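PT26-6P (Thermococcus sp., PDB 2WB7) is of unknown function but is encoded by a mobile extrachromosomal element of Euryarchaea and joins two immunoglobulin-like domains to a helical one. Local coordinates at residues Ile419-Leu433 / Ala448-Leu462. Numbering follows the deposited sequence.
Sequences INSLQEKIDEAEQLL and AQGAIDEYKAAINDL
Helices 419-433 and 448-462 run antiparallel, their N-to-C directions 163° apart and their axes 8.5 Å apart at closest, and pack knobs-into-holes as a helical hairpin of the helical domain. Ile452, the knob nearest the hairpin's turn, enters a hole formed by Ala429, Glu430, Ile426 and Leu433. Alanine suits the floor here, since a single methyl leaves space for the isoleucine branch; Ile452 CG1 lies 3.4 Å from Ala429 CB. Ala448 likewise lets the backbone of Leu433 draw in close. Seven residues along, about two helical turns, Ile459 fills the hole among Ile419, Leu422, Gln423 and Ile426. Its CG1 lies anti to the carbonyl carbon (chi1 -70°), which carries the branch past Leu422, and CG1 meets Leu422 CB at 3.5 Å, while CG2 rests on Ile419 CG2 at 3.7 Å. Leu422 and Ile426 answer as knobs from the first helix, Leu422 reaching Leu462 CD1 with its CD1 at 3.8 Å. Ile426 slides alongside Tyr455, its CG1 3.4 Å from Tyr455 CB.

Tyr455 links this apolar seam to a polar cluster beside it. Lysine suits position 425 because its methylenes can line a ring while its amine reaches onward: Lys425 CB lies over one ring face, 4.0 Å from the centroid, in a CH-pi contact. Beyond it the chain bends at chi3 and chi4, and NZ forms salt bridges with Asp489 and Glu485 of helix 471-499 and hydrogen bonds to the carbonyls of Thr387 and Tyr388. Asp489 OD1 is also hydrogen-bonded to Tyr455 OH, which lies 3.6 Å from Lys425 CE.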
loop_
_atom_site.group_PDB
_atom_site.type_symbol
_atom_site.label_atom_id
_atom_site.label_comp_id
_atom_site.label_asym_id
_atom_site.label_seq_id
_atom_site.Cartn_x
_atom_site.Cartn_y
_atom_site.Cartn_z
ATOM N N ILE A 419 33.286 7.704 -27.068
ATOM C CA ILE A 419 34.070 6.972 -26.096
ATOM C C ILE A 419 34.824 7.901 -25.157
ATOM O O ILE A 419 34.973 7.611 -23.974
ATOM C CB ILE A 419 35.041 6.023 -26.769
ATOM C CG1 ILE A 419 34.275 4.824 -27.316
ATOM C CG2 ILE A 419 36.075 5.552 -25.770
ATOM C CD1 ILE A 419 35.001 4.067 -28.397
ATOM N N ASN A 420 35.290 9.026 -25.675
ATOM C CA ASN A 420 35.918 10.023 -24.817
ATOM C C ASN A 420 34.959 10.542 -23.772
ATOM O O ASN A 420 35.320 10.740 -22.616
ATOM C CB ASN A 420 36.462 11.182 -25.645
ATOM C CG ASN A 420 37.833 10.883 -26.215
ATOM O OD1 ASN A 420 38.522 9.964 -25.753
ATOM N ND2 ASN A 420 38.248 11.656 -27.224
ATOM N N SER A 421 33.725 10.760 -24.183
ATOM C CA SER A 421 32.717 11.248 -23.272
ATOM C C SER A 421 32.410 10.231 -22.177
ATOM O O SER A 421 32.260 10.598 -21.022
ATOM C CB SER A 421 31.463 11.602 -24.047
ATOM O OG SER A 421 31.644 12.819 -24.740
ATOM N N LEU A 422 32.344 8.954 -22.538
ATOM C CA LEU A 422 32.104 7.905 -21.552
ATOM C C LEU A 422 33.284 7.745 -20.597
ATOM O O LEU A 422 33.108 7.547 -19.388
ATOM C CB LEU A 422 31.786 6.579 -22.232
ATOM C CG LEU A 422 30.448 6.607 -22.978
ATOM C CD1 LEU A 422 30.258 5.370 -23.820
ATOM C CD2 LEU A 422 29.288 6.799 -22.020
ATOM N N GLN A 423 34.492 7.826 -21.142
ATOM C CA GLN A 423 35.677 7.816 -20.310
ATOM C C GLN A 423 35.555 8.912 -19.261
ATOM O O GLN A 423 35.932 8.732 -18.097
ATOM C CB GLN A 423 36.919 8.020 -21.164
ATOM C CG GLN A 423 37.627 6.721 -21.525
ATOM C CD GLN A 423 38.436 6.814 -22.822
ATOM O OE1 GLN A 423 38.476 7.866 -23.481
ATOM N NE2 GLN A 423 39.078 5.706 -23.196
ATOM N N GLU A 424 35.007 10.049 -19.668
ATOM C CA GLU A 424 34.840 11.143 -18.734
ATOM C C GLU A 424 33.819 10.798 -17.662
ATOM O O GLU A 424 34.070 11.001 -16.484
ATOM C CB GLU A 424 34.454 12.430 -19.458
ATOM C CG GLU A 424 33.929 13.516 -18.534
ATOM C CD GLU A 424 34.940 13.965 -17.468
ATOM O OE1 GLU A 424 34.645 14.951 -16.759
ATOM O OE2 GLU A 424 36.019 13.334 -17.325
ATOM N N LYS A 425 32.671 10.271 -18.058
ATOM C CA LYS A 425 31.670 9.818 -17.087
ATOM C C LYS A 425 32.249 8.774 -16.129
ATOM O O LYS A 425 31.887 8.725 -14.960
ATOM C CB LYS A 425 30.420 9.281 -17.805
ATOM C CG LYS A 425 29.508 10.397 -18.324
ATOM C CD LYS A 425 28.606 9.938 -19.445
ATOM C CE LYS A 425 27.315 9.307 -18.935
ATOM N NZ LYS A 425 26.269 10.331 -18.712
ATOM N N ILE A 426 33.151 7.939 -16.634
ATOM C CA ILE A 426 33.843 6.979 -15.794
ATOM C C ILE A 426 34.714 7.674 -14.755
ATOM O O ILE A 426 34.720 7.293 -13.585
ATOM C CB ILE A 426 34.693 6.025 -16.629
ATOM C CG1 ILE A 426 33.787 5.025 -17.341
ATOM C CG2 ILE A 426 35.659 5.274 -15.754
ATOM C CD1 ILE A 426 34.527 4.014 -18.184
ATOM N N ASP A 427 35.454 8.690 -15.187
ATOM C CA ASP A 427 36.280 9.463 -14.266
ATOM C C ASP A 427 35.484 9.957 -13.070
ATOM O O ASP A 427 36.025 10.053 -11.968
ATOM C CB ASP A 427 36.934 10.665 -14.960
ATOM C CG ASP A 427 38.041 10.254 -15.922
ATOM O OD1 ASP A 427 38.509 9.089 -15.829
ATOM O OD2 ASP A 427 38.436 11.089 -16.775
ATOM N N GLU A 428 34.212 10.292 -13.276
ATOM C CA GLU A 428 33.410 10.864 -12.204
ATOM C C GLU A 428 32.803 9.790 -11.345
ATOM O O GLU A 428 32.587 9.987 -10.150
ATOM C CB GLU A 428 32.327 11.767 -12.767
ATOM C CG GLU A 428 32.914 13.014 -13.415
ATOM C CD GLU A 428 31.867 13.858 -14.119
ATOM O OE1 GLU A 428 32.160 14.386 -15.223
ATOM O OE2 GLU A 428 30.745 13.975 -13.569
ATOM N N ALA A 429 32.527 8.649 -11.963
ATOM C CA ALA A 429 32.082 7.491 -11.224
ATOM C C ALA A 429 33.196 7.103 -10.263
ATOM O O ALA A 429 32.930 6.658 -9.143
ATOM C CB ALA A 429 31.756 6.343 -12.170
ATOM N N GLU A 430 34.439 7.291 -10.715
ATOM C CA GLU A 430 35.626 6.959 -9.925
ATOM C C GLU A 430 35.723 7.870 -8.719
ATOM O O GLU A 430 36.284 7.497 -7.702
ATOM C CB GLU A 430 36.904 7.089 -10.755
ATOM C CG GLU A 430 37.042 6.101 -11.912
ATOM C CD GLU A 430 37.493 4.703 -11.476
ATOM O OE1 GLU A 430 37.373 4.366 -10.277
ATOM O OE2 GLU A 430 37.956 3.924 -12.342
ATOM N N GLN A 431 35.178 9.074 -8.834
ATOM C CA GLN A 431 35.208 10.018 -7.725
ATOM C C GLN A 431 34.191 9.627 -6.675
ATOM O O GLN A 431 34.416 9.786 -5.474
ATOM C CB GLN A 431 34.949 11.432 -8.221
ATOM C CG GLN A 431 36.209 12.075 -8.778
ATOM C CD GLN A 431 35.951 13.376 -9.539
ATOM O OE1 GLN A 431 36.895 14.034 -9.997
ATOM N NE2 GLN A 431 34.676 13.757 -9.672
ATOM N N LEU A 432 33.068 9.107 -7.135
ATOM C CA LEU A 432 32.051 8.620 -6.236
ATOM C C LEU A 432 32.549 7.389 -5.515
ATOM O O LEU A 432 32.319 7.247 -4.322
ATOM C CB LEU A 432 30.792 8.260 -7.005
ATOM C CG LEU A 432 29.927 9.422 -7.463
ATOM C CD1 LEU A 432 28.731 8.835 -8.193
ATOM C CD2 LEU A 432 29.489 10.312 -6.309
ATOM N N LEU A 433 33.208 6.491 -6.245
ATOM C CA LEU A 433 33.758 5.300 -5.640
ATOM C C LEU A 433 34.689 5.720 -4.522
ATOM O O LEU A 433 34.784 5.066 -3.493
ATOM C CB LEU A 433 34.538 4.484 -6.657
ATOM C CG LEU A 433 35.035 3.128 -6.144
ATOM C CD1 LEU A 433 33.928 2.378 -5.442
ATOM C CD2 LEU A 433 35.574 2.284 -7.290
ATOM N N ALA A 448 28.587 2.846 -7.221
ATOM C CA ALA A 448 29.614 3.556 -7.966
ATOM C C ALA A 448 30.457 2.586 -8.806
ATOM O O ALA A 448 30.771 2.861 -9.962
ATOM C CB ALA A 448 30.474 4.412 -7.041
ATOM N N GLN A 449 30.789 1.432 -8.255
ATOM C CA GLN A 449 31.504 0.456 -9.060
ATOM C C GLN A 449 30.605 -0.043 -10.199
ATOM O O GLN A 449 31.075 -0.240 -11.326
ATOM C CB GLN A 449 32.000 -0.717 -8.207
ATOM C CG GLN A 449 32.937 -1.691 -8.941
ATOM C CD GLN A 449 34.150 -0.993 -9.557
ATOM O OE1 GLN A 449 34.867 -0.248 -8.882
ATOM N NE2 GLN A 449 34.383 -1.234 -10.845
ATOM N N GLY A 450 29.320 -0.250 -9.898
ATOM C CA GLY A 450 28.373 -0.682 -10.904
ATOM C C GLY A 450 28.357 0.297 -12.060
ATOM O O GLY A 450 28.360 -0.099 -13.225
ATOM N N ALA A 451 28.343 1.586 -11.744
ATOM C CA ALA A 451 28.358 2.603 -12.776
ATOM C C ALA A 451 29.593 2.404 -13.633
ATOM O O ALA A 451 29.519 2.380 -14.857
ATOM C CB ALA A 451 28.359 3.989 -12.162
ATOM N N ILE A 452 30.741 2.252 -12.986
ATOM C CA ILE A 452 32.000 2.117 -13.715
ATOM C C ILE A 452 31.958 0.915 -14.646
ATOM O O ILE A 452 32.378 1.009 -15.794
ATOM C CB ILE A 452 33.211 2.041 -12.770
ATOM C CG1 ILE A 452 33.323 3.334 -11.957
ATOM C CG2 ILE A 452 34.483 1.796 -13.560
ATOM C CD1 ILE A 452 34.461 3.337 -10.966
ATOM N N ASP A 453 31.422 -0.207 -14.182
ATOM C CA ASP A 453 31.293 -1.378 -15.046
ATOM C C ASP A 453 30.291 -1.194 -16.203
ATOM O O ASP A 453 30.449 -1.797 -17.281
ATOM C CB ASP A 453 30.912 -2.625 -14.233
ATOM C CG ASP A 453 31.886 -2.917 -13.093
ATOM O OD1 ASP A 453 33.086 -2.563 -13.181
ATOM O OD2 ASP A 453 31.443 -3.528 -12.100
ATOM N N GLU A 454 29.259 -0.384 -15.993
ATOM C CA GLU A 454 28.280 -0.188 -17.055
ATOM C C GLU A 454 28.858 0.653 -18.188
ATOM O O GLU A 454 28.765 0.272 -19.373
ATOM C CB GLU A 454 26.988 0.417 -16.519
ATOM C CG GLU A 454 26.173 -0.567 -15.711
ATOM C CD GLU A 454 25.857 -1.854 -16.484
ATOM O OE1 GLU A 454 25.307 -1.814 -17.610
ATOM O OE2 GLU A 454 26.152 -2.941 -15.947
ATOM N N TYR A 455 29.463 1.783 -17.813
ATOM C CA TYR A 455 30.078 2.682 -18.772
ATOM C C TYR A 455 31.134 1.931 -19.554
ATOM O O TYR A 455 31.193 2.046 -20.769
ATOM C CB TYR A 455 30.688 3.889 -18.073
ATOM C CG TYR A 455 29.661 4.840 -17.482
ATOM C CD1 TYR A 455 29.875 5.462 -16.253
ATOM C CD2 TYR A 455 28.478 5.119 -18.151
ATOM C CE1 TYR A 455 28.952 6.342 -15.717
ATOM C CE2 TYR A 455 27.541 6.001 -17.618
ATOM C CZ TYR A 455 27.782 6.607 -16.401
ATOM O OH TYR A 455 26.845 7.478 -15.883
ATOM N N LYS A 456 31.960 1.156 -18.847
ATOM C CA LYS A 456 32.974 0.289 -19.475
ATOM C C LYS A 456 32.354 -0.637 -20.512
ATOM O O LYS A 456 32.924 -0.848 -21.588
ATOM C CB LYS A 456 33.708 -0.571 -18.436
ATOM C CG LYS A 456 34.880 0.080 -17.668
ATOM C CD LYS A 456 35.899 -1.031 -17.360
ATOM C CE LYS A 456 36.445 -1.003 -15.938
ATOM N NZ LYS A 456 37.912 -0.651 -15.893
ATOM N N ALA A 457 31.198 -1.209 -20.200
ATOM C CA ALA A 457 30.549 -2.095 -21.169
ATOM C C ALA A 457 30.111 -1.317 -22.406
ATOM O O ALA A 457 30.153 -1.829 -23.534
ATOM C CB ALA A 457 29.354 -2.787 -20.550
ATOM N N ALA A 458 29.651 -0.090 -22.187
ATOM C CA ALA A 458 29.189 0.735 -23.275
ATOM C C ALA A 458 30.354 1.103 -24.171
ATOM O O ALA A 458 30.256 1.015 -25.395
ATOM C CB ALA A 458 28.524 1.971 -22.741
ATOM N N ILE A 459 31.461 1.517 -23.565
ATOM C CA ILE A 459 32.654 1.808 -24.337
ATOM C C ILE A 459 33.044 0.611 -25.199
ATOM O O ILE A 459 33.490 0.777 -26.317
ATOM C CB ILE A 459 33.845 2.225 -23.471
ATOM C CG1 ILE A 459 33.598 3.615 -22.868
ATOM C CG2 ILE A 459 35.117 2.244 -24.329
ATOM C CD1 ILE A 459 34.788 4.201 -22.131
ATOM N N ASN A 460 32.854 -0.594 -24.688
ATOM C CA ASN A 460 33.228 -1.774 -25.421
ATOM C C ASN A 460 32.285 -2.021 -26.569
ATOM O O ASN A 460 32.706 -2.400 -27.668
ATOM C CB ASN A 460 33.230 -2.988 -24.503
ATOM C CG ASN A 460 33.821 -4.198 -25.164
ATOM O OD1 ASN A 460 35.005 -4.223 -25.483
ATOM N ND2 ASN A 460 32.993 -5.207 -25.400
ATOM N N ASP A 461 30.993 -1.828 -26.318
ATOM C CA ASP A 461 29.999 -2.006 -27.375
ATOM C C ASP A 461 30.223 -1.011 -28.517
ATOM O O ASP A 461 30.131 -1.384 -29.685
ATOM C CB ASP A 461 28.585 -1.924 -26.811
ATOM C CG ASP A 461 28.229 -3.138 -25.982
ATOM O OD1 ASP A 461 28.881 -4.184 -26.132
ATOM O OD2 ASP A 461 27.295 -3.072 -25.172
ATOM N N LEU A 462 30.556 0.235 -28.188
ATOM C CA LEU A 462 30.912 1.204 -29.226
ATOM C C LEU A 462 32.097 0.732 -30.081
ATOM O O LEU A 462 32.081 0.889 -31.313
ATOM C CB LEU A 462 31.164 2.606 -28.643
ATOM C CG LEU A 462 29.877 3.329 -28.196
ATOM C CD1 LEU A 462 30.170 4.648 -27.504
ATOM C CD2 LEU A 462 28.864 3.552 -29.332
#